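Local atomic coordinates of probable 2-hydroxyhepta-2,4-diene-1,7-dioate isomerase (Thermus thermophilus, PDB entry 2DFU), a protein that probably isomerises 2-hydroxyhepta-2,4-diene-1,7-dioate as a metal-binding member of the fumarylacetoacetate hydrolase family. Residues Pro47-Cys52 with Pro221-Leu226; Val53-Arg58 with Gln201-Val206; Glu109-Glu114 with Val144-Arg149; Gly122-His127 with Phe216-Pro221; Leu193-His198 with Glu231-Leu236. All coordinates share one frame; numbering follows the deposited sequence.

Overall arrangement
From the N terminus, the chain first runs through 47-52, whose strand later pairs with 224-226; this return, interaction 1, closes a loop of 168 residues. The next residues, 53-58, are met by 201-206 in interaction 2, nested inside that loop and joined to interaction 1 through V53 N and L226 O. Interaction 3 closes a much shorter loop between 109-114 and 144-149, nested within both. Interaction 4 brings 122-127 to 216-221, nested inside the loop of interaction 1, sharing P221 with it and crossing interactions 2 and 3. Interaction 5 crosses all but interaction 3, which precedes it; it sets edge strand 192-198 against the loop 231-236, itself hydrogen-bonded to L111 and Y113 of interaction 3.

Interaction 1: residues Pro47-Cys52 with Pro221-Leu226; sequences PTKIVC and PLDVVL
D223 reaches over to T48 and K49 in the loops just before a parallel beta pairing, strand 50-53 with strand 224-226, inside the FAH-family domain. D223 OD1 takes three bonds. T48 OG1 meets D223 OD1 on its syn lone pair (2.6 Å), and T48 N nearly along the C-O axis (2.8 Å). K49 N approaches D223 OD1 from above the carboxylate plane (3.2 Å). The T48 hydroxyl lies between its backbone N and carbonyl carbon (chi1 64°), which turns it to the same oxygen as its own N-H. D223 OD2 forms a salt bridge with K49 NZ at 2.9 Å. An alanine at D223 would probably leave the T48 hydroxyl and the N-H groups of T48 and K49 without their acceptor and K49 without its counter-charge. Further along, V51 N donates to V224 O (3.0 Å) and L226 N to V51 O (2.9 Å). Behind the carboxylate, E220 N binds D223 OD2 and T218 O holds K49 NZ. On the face bearing I50 and V224, C52 SG touches L226 CD1 at 3.6 Å.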
# COMPACT_ATOMS: atom_id res chain seq x y z
N PRO A 47 -2.74 3.55 -8.22
CA PRO A 47 -2.62 2.26 -7.52
C PRO A 47 -3.14 2.15 -6.10
O PRO A 47 -3.00 3.07 -5.31
CB PRO A 47 -1.12 1.99 -7.58
CG PRO A 47 -0.54 3.36 -7.44
CD PRO A 47 -1.41 4.19 -8.37
N THR A 48 -3.74 1.00 -5.79
CA THR A 48 -4.21 0.75 -4.44
C THR A 48 -2.97 0.33 -3.67
O THR A 48 -2.91 0.42 -2.45
CB THR A 48 -5.24 -0.40 -4.39
OG1 THR A 48 -4.62 -1.63 -4.79
CG2 THR A 48 -6.43 -0.10 -5.30
N LYS A 49 -1.96 -0.13 -4.42
CA LYS A 49 -0.69 -0.56 -3.83
C LYS A 49 0.37 -0.73 -4.91
O LYS A 49 0.06 -0.85 -6.09
CB LYS A 49 -0.88 -1.87 -3.07
CG LYS A 49 -1.38 -3.03 -3.92
CD LYS A 49 -1.60 -4.27 -3.06
CE LYS A 49 -2.10 -5.44 -3.90
NZ LYS A 49 -3.44 -5.14 -4.46
N ILE A 50 1.64 -0.73 -4.49
CA ILE A 50 2.75 -0.87 -5.42
C ILE A 50 3.64 -2.02 -4.97
O ILE A 50 4.25 -1.96 -3.91
CB ILE A 50 3.56 0.44 -5.47
CG1 ILE A 50 2.66 1.57 -5.98
CG2 ILE A 50 4.79 0.29 -6.36
CD1 ILE A 50 3.04 2.94 -5.48
N VAL A 51 3.68 -3.08 -5.78
CA VAL A 51 4.47 -4.26 -5.46
C VAL A 51 5.79 -4.23 -6.23
O VAL A 51 5.81 -4.04 -7.44
CB VAL A 51 3.69 -5.55 -5.81
CG1 VAL A 51 4.43 -6.76 -5.30
CG2 VAL A 51 2.29 -5.49 -5.21
N CYS A 52 6.90 -4.42 -5.52
CA CYS A 52 8.20 -4.36 -6.18
C CYS A 52 9.04 -5.62 -6.05
O CYS A 52 9.01 -6.30 -5.03
CB CYS A 52 8.99 -3.17 -5.63
SG CYS A 52 7.96 -1.73 -5.32
N PRO A 221 -7.01 -3.25 -10.56
CA PRO A 221 -6.78 -2.46 -11.77
C PRO A 221 -6.01 -1.20 -11.37
O PRO A 221 -6.31 -0.59 -10.34
CB PRO A 221 -8.20 -2.14 -12.24
CG PRO A 221 -8.96 -3.35 -11.81
CD PRO A 221 -8.44 -3.58 -10.41
N LEU A 222 -5.03 -0.85 -12.20
CA LEU A 222 -4.17 0.32 -12.00
C LEU A 222 -3.11 0.18 -10.90
O LEU A 222 -2.42 1.15 -10.57
CB LEU A 222 -5.02 1.58 -11.80
CG LEU A 222 -6.00 1.82 -12.97
CD1 LEU A 222 -6.74 3.14 -12.78
CD2 LEU A 222 -5.24 1.84 -14.29
N ASP A 223 -2.96 -1.01 -10.32
CA ASP A 223 -1.90 -1.23 -9.34
C ASP A 223 -0.61 -1.19 -10.15
O ASP A 223 -0.63 -1.45 -11.35
CB ASP A 223 -2.01 -2.60 -8.66
CG ASP A 223 -2.91 -2.59 -7.45
OD1 ASP A 223 -3.30 -1.50 -6.99
OD2 ASP A 223 -3.22 -3.69 -6.93
N VAL A 224 0.50 -0.87 -9.50
CA VAL A 224 1.78 -0.79 -10.18
C VAL A 224 2.72 -1.88 -9.67
O VAL A 224 2.75 -2.19 -8.47
CB VAL A 224 2.43 0.61 -9.96
CG1 VAL A 224 3.85 0.63 -10.49
CG2 VAL A 224 1.60 1.68 -10.66
N VAL A 225 3.47 -2.49 -10.58
CA VAL A 225 4.42 -3.54 -10.20
C VAL A 225 5.76 -3.18 -10.80
O VAL A 225 5.84 -2.90 -12.00
CB VAL A 225 3.97 -4.92 -10.73
CG1 VAL A 225 5.02 -5.98 -10.39
CG2 VAL A 225 2.61 -5.31 -10.14
N LEU A 226 6.81 -3.14 -9.97
CA LEU A 226 8.16 -2.82 -10.44
C LEU A 226 8.89 -4.13 -10.71
O LEU A 226 8.78 -5.08 -9.94
CB LEU A 226 8.92 -1.99 -9.40
CG LEU A 226 8.25 -0.71 -8.89
CD1 LEU A 226 9.28 0.13 -8.13
CD2 LEU A 226 7.67 0.09 -10.04

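Interaction 2: residues Val53-Arg58 with Gln201-Val206; sequences VGRNYR and QMIFSV
An isolated backbone bridge, Y57 with M202, joins the loop that follows strand 50-53 to the loop leading into helix 206-214. N56 carries most of the polar contact. Its carbonyl O accepts from I203 N at 2.8 Å, with the donor well above the carbonyl plane. Its side-chain amide, placed by CG lying anti to the backbone N (chi1 -161°), meets both backbone polar groups of F204: N56 OD1 receives F204 N at 2.8 Å, and ND2 gives a bond to F204 O at 3.2 Å that lies in the amide plane. T227 O is a second acceptor for ND2, fixing the rotation of the amide, whose plane is only 8° from that of the F204 ring. M202 runs alongside Y57, CG over one face of the ring towards its rim and CE 3.6 Å from Y57 OH. On the exposed side R58 lies across Q201, CG 3.3 Å from Q201 O, while its guanidinium has I203 CA over one face. Beyond F204, E208 OE1 accepts from S205 N. The arrangement is a lone beta bridge between two loops, lengthened by an asparagine amide that pairs with the backbone N-H and C=O of F204, just ahead of S205, the N-cap of helix 206-214.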
# COMPACT_ATOMS: atom_id res chain seq x y z
N VAL A 53 9.81 -5.90 -7.09
CA VAL A 53 10.68 -7.07 -7.12
C VAL A 53 12.08 -6.69 -6.69
O VAL A 53 12.54 -5.56 -6.92
CB VAL A 53 10.75 -7.68 -8.54
CG1 VAL A 53 11.77 -8.81 -8.58
CG2 VAL A 53 9.38 -8.22 -8.94
N GLY A 54 12.77 -7.63 -6.05
CA GLY A 54 14.13 -7.37 -5.62
C GLY A 54 15.08 -7.67 -6.77
O GLY A 54 14.88 -7.21 -7.89
N ARG A 55 16.11 -8.46 -6.49
CA ARG A 55 17.08 -8.83 -7.51
C ARG A 55 16.35 -9.49 -8.67
O ARG A 55 15.54 -10.39 -8.47
CB ARG A 55 18.08 -9.82 -6.89
CG ARG A 55 19.20 -10.27 -7.81
CD ARG A 55 20.09 -11.24 -7.07
NE ARG A 55 21.17 -11.77 -7.90
CZ ARG A 55 21.99 -12.74 -7.52
NH1 ARG A 55 21.86 -13.29 -6.31
NH2 ARG A 55 22.95 -13.16 -8.33
N ASN A 56 16.61 -9.03 -9.89
CA ASN A 56 15.94 -9.62 -11.04
C ASN A 56 16.73 -9.58 -12.35
O ASN A 56 16.22 -9.98 -13.40
CB ASN A 56 14.57 -8.99 -11.25
CG ASN A 56 13.66 -9.84 -12.11
OD1 ASN A 56 13.67 -11.07 -11.99
ND2 ASN A 56 12.88 -9.21 -12.98
N TYR A 57 17.96 -9.09 -12.30
CA TYR A 57 18.79 -9.03 -13.49
C TYR A 57 20.08 -9.82 -13.31
O TYR A 57 20.66 -9.84 -12.23
CB TYR A 57 19.12 -7.58 -13.85
CG TYR A 57 18.01 -6.83 -14.55
CD1 TYR A 57 16.90 -6.35 -13.85
CD2 TYR A 57 18.07 -6.58 -15.92
CE1 TYR A 57 15.88 -5.65 -14.50
CE2 TYR A 57 17.06 -5.89 -16.58
CZ TYR A 57 15.97 -5.42 -15.86
OH TYR A 57 14.97 -4.73 -16.52
N ARG A 58 20.52 -10.48 -14.38
CA ARG A 58 21.75 -11.26 -14.34
C ARG A 58 22.94 -10.33 -14.54
O ARG A 58 23.84 -10.25 -13.70
CB ARG A 58 21.75 -12.32 -15.45
CG ARG A 58 20.51 -13.20 -15.49
CD ARG A 58 20.61 -14.19 -16.65
NE ARG A 58 19.31 -14.69 -17.08
CZ ARG A 58 18.59 -15.60 -16.43
NH1 ARG A 58 19.04 -16.13 -15.30
NH2 ARG A 58 17.41 -15.97 -16.92
N GLN A 201 17.15 -10.48 -20.02
CA GLN A 201 18.04 -11.04 -19.02
C GLN A 201 17.40 -11.11 -17.65
O GLN A 201 18.09 -11.37 -16.66
CB GLN A 201 19.33 -10.22 -18.96
CG GLN A 201 20.07 -10.17 -20.28
CD GLN A 201 20.42 -11.56 -20.78
OE1 GLN A 201 19.95 -11.98 -21.84
NE2 GLN A 201 21.26 -12.27 -20.04
N MET A 202 16.10 -10.88 -17.58
CA MET A 202 15.39 -10.94 -16.30
C MET A 202 15.37 -12.36 -15.77
O MET A 202 15.15 -13.31 -16.52
CB MET A 202 13.94 -10.46 -16.44
CG MET A 202 13.74 -8.95 -16.40
SD MET A 202 11.97 -8.55 -16.45
CE MET A 202 12.02 -6.71 -16.53
N ILE A 203 15.61 -12.51 -14.47
CA ILE A 203 15.58 -13.82 -13.84
C ILE A 203 14.14 -14.30 -13.88
O ILE A 203 13.86 -15.46 -14.21
CB ILE A 203 16.06 -13.72 -12.38
CG1 ILE A 203 17.52 -13.24 -12.36
CG2 ILE A 203 15.90 -15.06 -11.68
CD1 ILE A 203 18.08 -12.99 -10.98
N PHE A 204 13.22 -13.39 -13.56
CA PHE A 204 11.80 -13.69 -13.58
C PHE A 204 11.17 -12.74 -14.59
O PHE A 204 11.38 -11.53 -14.53
CB PHE A 204 11.17 -13.44 -12.21
CG PHE A 204 11.82 -14.21 -11.10
CD1 PHE A 204 11.65 -15.59 -11.02
CD2 PHE A 204 12.62 -13.57 -10.17
CE1 PHE A 204 12.28 -16.32 -10.02
CE2 PHE A 204 13.26 -14.29 -9.16
CZ PHE A 204 13.08 -15.67 -9.08
N SER A 205 10.42 -13.30 -15.53
CA SER A 205 9.77 -12.48 -16.54
C SER A 205 8.63 -11.69 -15.89
O SER A 205 8.19 -11.99 -14.77
CB SER A 205 9.20 -13.36 -17.65
OG SER A 205 8.03 -14.05 -17.20
N VAL A 206 8.14 -10.69 -16.60
CA VAL A 206 7.03 -9.88 -16.09
C VAL A 206 5.82 -10.79 -15.86
O VAL A 206 5.15 -10.69 -14.84
CB VAL A 206 6.66 -8.77 -17.10
CG1 VAL A 206 5.38 -8.07 -16.66
CG2 VAL A 206 7.82 -7.79 -17.21

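Interaction 3: residues Glu109-Glu114 with Val144-Arg149; sequences EELHYE and VDITAR
H112 and T147 form the hydrogen-bonded pair of an antiparallel ladder between strands 111-121 and 137-148 in the FAH-family domain. H112 N donates to T147 O (2.8 Å) and T147 N returns a bond to H112 O (3.0 Å); single bonds R149 N to E110 O and D145 N to E114 O flank the two bridged pairs, of which L111 and A148 are the non-hydrogen-bonded one. The ring contact is a CH-pi one: R149 CD stands over the imidazole of H112, 3.8 Å from its centroid and 12° off the normal. With CG beside its backbone N (chi1 -72°), H112 turns its ring back so that ND1 donates to E110 O at 3.1 Å; R149 N reaches this oxygen from the opposite face of the carbonyl plane. A serine in place of H112 would probably leave the aliphatic part of R149 without its platform and E110 O with one donor fewer. Among the polar groups, E114 and D145 point the same way, E114 OE1 and D145 OD2 3.3 Å apart and not hydrogen-bonded, their carboxylate planes 73° apart. E114, D145 and nearby E116 form an acidic cluster, consistent with the metal-binding carboxylates of FAH-family enzymes; K81 and K162 form salt bridges with D145. T147 OG1 bonds D145 O and K162 NZ. The apolar contact is made by L111 CD1, 3.5 Å from I146 CG2.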
# COMPACT_ATOMS: atom_id res chain seq x y z
N GLU A 109 21.75 9.05 4.57
CA GLU A 109 22.94 9.65 3.99
C GLU A 109 23.44 8.67 2.94
O GLU A 109 24.59 8.73 2.51
CB GLU A 109 23.99 9.89 5.07
CG GLU A 109 23.55 10.93 6.09
CD GLU A 109 24.65 11.30 7.07
OE1 GLU A 109 25.08 10.43 7.85
OE2 GLU A 109 25.08 12.48 7.06
N GLU A 110 22.54 7.78 2.52
CA GLU A 110 22.87 6.76 1.54
C GLU A 110 21.71 6.57 0.55
O GLU A 110 21.15 5.48 0.43
CB GLU A 110 23.17 5.45 2.26
CG GLU A 110 24.17 4.57 1.55
CD GLU A 110 25.52 5.24 1.42
OE1 GLU A 110 26.14 5.54 2.47
OE2 GLU A 110 25.97 5.48 0.27
N LEU A 111 21.36 7.64 -0.16
CA LEU A 111 20.28 7.59 -1.13
C LEU A 111 20.81 7.08 -2.47
O LEU A 111 21.77 7.63 -3.01
CB LEU A 111 19.68 8.99 -1.33
CG LEU A 111 18.27 9.02 -1.91
CD1 LEU A 111 17.28 8.47 -0.88
CD2 LEU A 111 17.90 10.44 -2.29
N HIS A 112 20.17 6.04 -3.00
CA HIS A 112 20.58 5.44 -4.27
C HIS A 112 19.46 5.37 -5.30
O HIS A 112 18.28 5.32 -4.96
CB HIS A 112 21.11 4.02 -4.03
CG HIS A 112 22.45 3.97 -3.37
ND1 HIS A 112 22.66 4.43 -2.09
CD2 HIS A 112 23.64 3.50 -3.81
CE1 HIS A 112 23.93 4.23 -1.76
NE2 HIS A 112 24.54 3.67 -2.79
N TYR A 113 19.86 5.37 -6.58
CA TYR A 113 18.91 5.29 -7.69
C TYR A 113 18.88 3.90 -8.32
O TYR A 113 19.89 3.20 -8.35
CB TYR A 113 19.28 6.32 -8.77
CG TYR A 113 20.71 6.24 -9.25
CD1 TYR A 113 21.11 5.30 -10.21
CD2 TYR A 113 21.69 7.09 -8.73
CE1 TYR A 113 22.45 5.21 -10.62
CE2 TYR A 113 23.02 7.02 -9.13
CZ TYR A 113 23.39 6.08 -10.08
OH TYR A 113 24.72 6.00 -10.44
N GLU A 114 17.72 3.52 -8.82
CA GLU A 114 17.52 2.23 -9.47
C GLU A 114 16.45 2.40 -10.56
O GLU A 114 15.26 2.49 -10.25
CB GLU A 114 17.05 1.19 -8.43
CG GLU A 114 18.11 0.81 -7.39
CD GLU A 114 17.57 -0.08 -6.26
OE1 GLU A 114 16.51 -0.72 -6.44
OE2 GLU A 114 18.22 -0.16 -5.20
N VAL A 144 11.76 5.05 -11.06
CA VAL A 144 13.04 5.14 -10.39
C VAL A 144 12.70 4.70 -8.97
O VAL A 144 11.93 5.37 -8.28
CB VAL A 144 13.59 6.58 -10.33
CG1 VAL A 144 14.78 6.62 -9.40
CG2 VAL A 144 13.98 7.05 -11.71
N ASP A 145 13.25 3.57 -8.56
CA ASP A 145 13.00 3.06 -7.22
C ASP A 145 14.03 3.71 -6.29
O ASP A 145 15.15 3.21 -6.14
CB ASP A 145 13.14 1.53 -7.23
CG ASP A 145 13.09 0.91 -5.84
OD1 ASP A 145 12.81 1.62 -4.86
OD2 ASP A 145 13.34 -0.31 -5.73
N ILE A 146 13.67 4.85 -5.71
CA ILE A 146 14.57 5.56 -4.80
C ILE A 146 14.77 4.70 -3.54
O ILE A 146 13.80 4.23 -2.94
CB ILE A 146 13.99 6.93 -4.40
CG1 ILE A 146 13.84 7.81 -5.64
CG2 ILE A 146 14.90 7.60 -3.36
CD1 ILE A 146 15.16 8.27 -6.24
N THR A 147 16.02 4.52 -3.14
CA THR A 147 16.35 3.69 -1.99
C THR A 147 17.30 4.31 -0.96
O THR A 147 18.37 4.82 -1.31
CB THR A 147 17.01 2.36 -2.47
OG1 THR A 147 16.16 1.72 -3.42
CG2 THR A 147 17.26 1.44 -1.30
N ALA A 148 16.91 4.26 0.31
CA ALA A 148 17.77 4.77 1.37
C ALA A 148 18.44 3.52 1.95
O ALA A 148 17.89 2.84 2.81
CB ALA A 148 16.95 5.48 2.43
N ARG A 149 19.64 3.23 1.44
CA ARG A 149 20.41 2.05 1.81
C ARG A 149 20.79 1.85 3.27
O ARG A 149 20.80 0.71 3.73
CB ARG A 149 21.70 1.98 0.98
CG ARG A 149 21.48 2.10 -0.52
CD ARG A 149 21.87 0.84 -1.26
NE ARG A 149 21.10 -0.33 -0.84
CZ ARG A 149 20.87 -1.38 -1.61
NH1 ARG A 149 21.35 -1.42 -2.85
NH2 ARG A 149 20.17 -2.41 -1.15

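Interaction 4: residues Gly122-His127 with Phe216-Pro221; sequences GDRMRH and FMTLEP
M125 and L219 lie side by side in the closely packed half of the contact, their CB atoms 4.0 Å apart and both touching L210 of helix 206-214. Their backbones are joined both ways, M125 N to L219 O at 2.8 Å and L219 N to M125 O at 2.9 Å. This is an antiparallel hydrogen-bonded pair, a single beta bridge between two loops, one after strand 111-121 and the other before strand 224-226. On the solvent side the contact passes to long polar chains. R124 grips E220 side-on in a salt bridge: NE donates to OE2 at 3.0 Å, near the guanidinium plane, while NH2 reaches the syn lone pair of OE1 at 2.7 Å. Bends in both chains, at chi3 of R124 (-67°) and chi2 of E220 (-65°), bring the flat groups together with their planes 48° apart. P221 CD lies over one guanidinium face, towards its rim, and T218 CG2 touches R124 CG at 3.7 Å. R126 runs at an oblique angle to T218, its CB 3.6 Å from T218 OG1, the hydroxyl that bonds D165 of the second subunit.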
# COMPACT_ATOMS: atom_id res chain seq x y z
N GLY A 122 -4.14 -3.85 -15.68
CA GLY A 122 -5.39 -3.46 -16.30
C GLY A 122 -6.61 -4.17 -15.74
O GLY A 122 -7.59 -3.53 -15.39
N ASP A 123 -6.56 -5.49 -15.66
CA ASP A 123 -7.68 -6.27 -15.14
C ASP A 123 -7.27 -6.93 -13.83
O ASP A 123 -6.11 -7.32 -13.67
CB ASP A 123 -8.11 -7.35 -16.14
CG ASP A 123 -8.31 -6.80 -17.55
OD1 ASP A 123 -9.14 -5.87 -17.72
OD2 ASP A 123 -7.65 -7.29 -18.49
N ARG A 124 -8.21 -7.04 -12.89
CA ARG A 124 -7.94 -7.67 -11.60
C ARG A 124 -7.24 -9.02 -11.81
O ARG A 124 -7.57 -9.77 -12.72
CB ARG A 124 -9.26 -7.86 -10.83
CG ARG A 124 -9.11 -8.56 -9.49
CD ARG A 124 -10.38 -8.47 -8.64
NE ARG A 124 -10.68 -7.10 -8.21
CZ ARG A 124 -11.50 -6.28 -8.85
NH1 ARG A 124 -12.13 -6.67 -9.95
NH2 ARG A 124 -11.69 -5.04 -8.41
N MET A 125 -6.26 -9.31 -10.96
CA MET A 125 -5.51 -10.56 -11.06
C MET A 125 -5.49 -11.34 -9.74
O MET A 125 -5.03 -10.84 -8.72
CB MET A 125 -4.06 -10.28 -11.47
CG MET A 125 -3.91 -9.54 -12.79
SD MET A 125 -2.16 -9.33 -13.20
CE MET A 125 -1.77 -10.97 -13.90
N ARG A 126 -5.99 -12.57 -9.80
CA ARG A 126 -6.02 -13.48 -8.64
C ARG A 126 -5.83 -14.90 -9.18
O ARG A 126 -6.65 -15.38 -9.96
CB ARG A 126 -7.35 -13.39 -7.90
CG ARG A 126 -7.49 -14.44 -6.80
CD ARG A 126 -8.75 -14.24 -5.97
NE ARG A 126 -8.88 -15.24 -4.92
CZ ARG A 126 -9.17 -16.52 -5.13
NH1 ARG A 126 -9.38 -16.97 -6.36
NH2 ARG A 126 -9.24 -17.36 -4.10
N HIS A 127 -4.75 -15.56 -8.77
CA HIS A 127 -4.44 -16.92 -9.23
C HIS A 127 -4.46 -16.94 -10.76
O HIS A 127 -5.30 -17.61 -11.38
CB HIS A 127 -5.46 -17.94 -8.70
CG HIS A 127 -5.59 -17.96 -7.21
ND1 HIS A 127 -4.59 -17.54 -6.37
CD2 HIS A 127 -6.60 -18.37 -6.41
CE1 HIS A 127 -4.97 -17.69 -5.11
NE2 HIS A 127 -6.19 -18.19 -5.11
N PHE A 216 -1.18 -15.17 -4.04
CA PHE A 216 -1.50 -14.87 -2.65
C PHE A 216 -2.01 -13.44 -2.45
O PHE A 216 -2.64 -13.13 -1.44
CB PHE A 216 -0.26 -15.09 -1.78
CG PHE A 216 0.84 -14.09 -2.02
CD1 PHE A 216 0.89 -12.90 -1.28
CD2 PHE A 216 1.82 -14.32 -2.98
CE1 PHE A 216 1.91 -11.96 -1.50
CE2 PHE A 216 2.83 -13.39 -3.21
CZ PHE A 216 2.88 -12.20 -2.47
N MET A 217 -1.75 -12.58 -3.43
CA MET A 217 -2.15 -11.18 -3.35
C MET A 217 -2.89 -10.75 -4.61
O MET A 217 -2.33 -10.80 -5.71
CB MET A 217 -0.91 -10.30 -3.14
CG MET A 217 -1.10 -8.81 -3.38
SD MET A 217 0.44 -7.88 -3.10
CE MET A 217 0.37 -7.66 -1.31
N THR A 218 -4.15 -10.35 -4.47
CA THR A 218 -4.92 -9.91 -5.62
C THR A 218 -4.45 -8.54 -6.08
O THR A 218 -4.36 -7.60 -5.29
CB THR A 218 -6.43 -9.83 -5.29
OG1 THR A 218 -6.94 -11.15 -5.06
CG2 THR A 218 -7.20 -9.22 -6.45
N LEU A 219 -4.12 -8.44 -7.37
CA LEU A 219 -3.67 -7.18 -7.94
C LEU A 219 -4.90 -6.49 -8.51
O LEU A 219 -5.66 -7.11 -9.26
CB LEU A 219 -2.64 -7.44 -9.04
CG LEU A 219 -1.25 -7.80 -8.52
CD1 LEU A 219 -0.38 -8.31 -9.66
CD2 LEU A 219 -0.63 -6.56 -7.86
N GLU A 220 -5.10 -5.23 -8.13
CA GLU A 220 -6.25 -4.46 -8.58
C GLU A 220 -5.95 -3.65 -9.84
O GLU A 220 -4.79 -3.40 -10.16
CB GLU A 220 -6.70 -3.48 -7.49
CG GLU A 220 -7.28 -4.13 -6.25
CD GLU A 220 -8.59 -4.85 -6.53
OE1 GLU A 220 -9.50 -4.23 -7.13
OE2 GLU A 220 -8.71 -6.03 -6.16
N PRO A 221 -7.01 -3.25 -10.56
CA PRO A 221 -6.78 -2.46 -11.77
C PRO A 221 -6.01 -1.20 -11.37
O PRO A 221 -6.31 -0.59 -10.34
CB PRO A 221 -8.20 -2.14 -12.24
CG PRO A 221 -8.96 -3.35 -11.81
CD PRO A 221 -8.44 -3.58 -10.41

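Interaction 5: residues Leu193-His198 with Glu231-Leu236; sequences LRQEGH and EGVGAL
Q195 and V233 lie side by side and point the same way, the amide end of Q195 coming 3.6 Å from V233 CG2 at NE2. The glutamine chain leaves with CG beside its backbone N (chi1 -61°) and then runs extended, which carries it past the carbonyl of E231: Q195 CG is 3.1 Å from E231 O, and NE2 adds only a weak bond to that oxygen at 3.4 Å. The amide is fixed mainly by other partners, NE2 by T229 OG1, and OE1 by G115 N and T187 OG1. R194 and Q195 both face T187 and form a classic beta bulge in edge strand 192-198. Here R194 O receives a CA-H contact from G232 CA at 3.2 Å. G232 has a positive phi (108°), and a CB on it would run into R194 O and Q195 CG, as well as its own preceding carbonyl. R194, its chain bent at chi2 and chi3, reaches A235 through a water that accepts a weak bond from NH2 and donates to A235 O. The second water ties the backbones together, donating to E231 O at 2.6 Å and accepting from E196 N at 3.0 Å.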
# COMPACT_ATOMS: atom_id res chain seq x y z
N LEU A 193 25.69 7.75 -18.57
CA LEU A 193 25.07 6.44 -18.47
C LEU A 193 25.57 5.71 -17.22
O LEU A 193 26.77 5.58 -17.00
CB LEU A 193 25.41 5.61 -19.71
CG LEU A 193 24.89 4.17 -19.77
CD1 LEU A 193 23.38 4.17 -19.87
CD2 LEU A 193 25.50 3.46 -20.97
N ARG A 194 24.64 5.23 -16.40
CA ARG A 194 25.02 4.53 -15.18
C ARG A 194 24.50 3.10 -15.14
O ARG A 194 25.11 2.22 -14.53
CB ARG A 194 24.50 5.30 -13.96
CG ARG A 194 24.89 6.78 -13.95
CD ARG A 194 26.40 6.97 -13.95
NE ARG A 194 26.88 7.54 -12.70
CZ ARG A 194 27.05 8.85 -12.47
NH1 ARG A 194 26.77 9.74 -13.42
NH2 ARG A 194 27.47 9.26 -11.29
N GLN A 195 23.37 2.87 -15.81
CA GLN A 195 22.77 1.54 -15.85
C GLN A 195 22.31 1.18 -17.26
O GLN A 195 21.82 2.04 -18.00
CB GLN A 195 21.55 1.47 -14.92
CG GLN A 195 21.80 1.71 -13.45
CD GLN A 195 20.55 1.42 -12.62
OE1 GLN A 195 19.58 2.17 -12.65
NE2 GLN A 195 20.57 0.31 -11.89
N GLU A 196 22.45 -0.09 -17.60
CA GLU A 196 22.02 -0.59 -18.91
C GLU A 196 21.69 -2.07 -18.79
O GLU A 196 22.56 -2.88 -18.51
CB GLU A 196 23.11 -0.39 -19.96
CG GLU A 196 22.66 -0.78 -21.37
CD GLU A 196 23.69 -0.46 -22.44
OE1 GLU A 196 24.76 -1.11 -22.45
OE2 GLU A 196 23.43 0.43 -23.28
N GLY A 197 20.42 -2.41 -18.99
CA GLY A 197 20.03 -3.79 -18.90
C GLY A 197 19.02 -4.16 -19.97
O GLY A 197 18.16 -3.36 -20.32
N HIS A 198 19.15 -5.37 -20.49
CA HIS A 198 18.23 -5.86 -21.51
C HIS A 198 17.22 -6.69 -20.71
O HIS A 198 17.62 -7.54 -19.92
CB HIS A 198 19.00 -6.74 -22.51
CG HIS A 198 18.22 -7.10 -23.74
ND1 HIS A 198 18.76 -7.81 -24.78
CD2 HIS A 198 16.93 -6.83 -24.08
CE1 HIS A 198 17.84 -7.97 -25.72
NE2 HIS A 198 16.73 -7.39 -25.32
N GLU A 231 22.45 -3.54 -13.20
CA GLU A 231 23.61 -3.14 -12.41
C GLU A 231 23.83 -1.65 -12.63
O GLU A 231 23.25 -1.06 -13.55
CB GLU A 231 24.86 -3.91 -12.85
CG GLU A 231 24.80 -5.41 -12.64
CD GLU A 231 26.16 -6.07 -12.80
OE1 GLU A 231 26.97 -6.00 -11.85
OE2 GLU A 231 26.41 -6.64 -13.88
N GLY A 232 24.66 -1.04 -11.79
CA GLY A 232 24.94 0.37 -11.93
C GLY A 232 24.30 1.22 -10.85
O GLY A 232 24.33 2.45 -10.92
N VAL A 233 23.70 0.57 -9.85
CA VAL A 233 23.07 1.29 -8.76
C VAL A 233 24.14 2.11 -8.04
O VAL A 233 25.09 1.56 -7.49
CB VAL A 233 22.40 0.32 -7.75
CG1 VAL A 233 21.93 1.09 -6.52
CG2 VAL A 233 21.22 -0.39 -8.41
N GLY A 234 23.97 3.43 -8.05
CA GLY A 234 24.94 4.31 -7.42
C GLY A 234 24.34 5.32 -6.45
O GLY A 234 23.13 5.40 -6.29
N ALA A 235 25.21 6.10 -5.81
CA ALA A 235 24.78 7.09 -4.84
C ALA A 235 24.28 8.38 -5.48
O ALA A 235 24.79 8.83 -6.50
CB ALA A 235 25.94 7.40 -3.88
N LEU A 236 23.27 8.97 -4.86
CA LEU A 236 22.69 10.21 -5.35
C LEU A 236 23.15 11.38 -4.49
O LEU A 236 23.63 11.21 -3.38
CB LEU A 236 21.16 10.15 -5.30
CG LEU A 236 20.46 9.32 -6.37
CD1 LEU A 236 19.05 8.96 -5.91
CD2 LEU A 236 20.43 10.12 -7.66
O HOH W 1 26.26 7.55 -8.76
O HOH W 2 24.22 -1.80 -15.85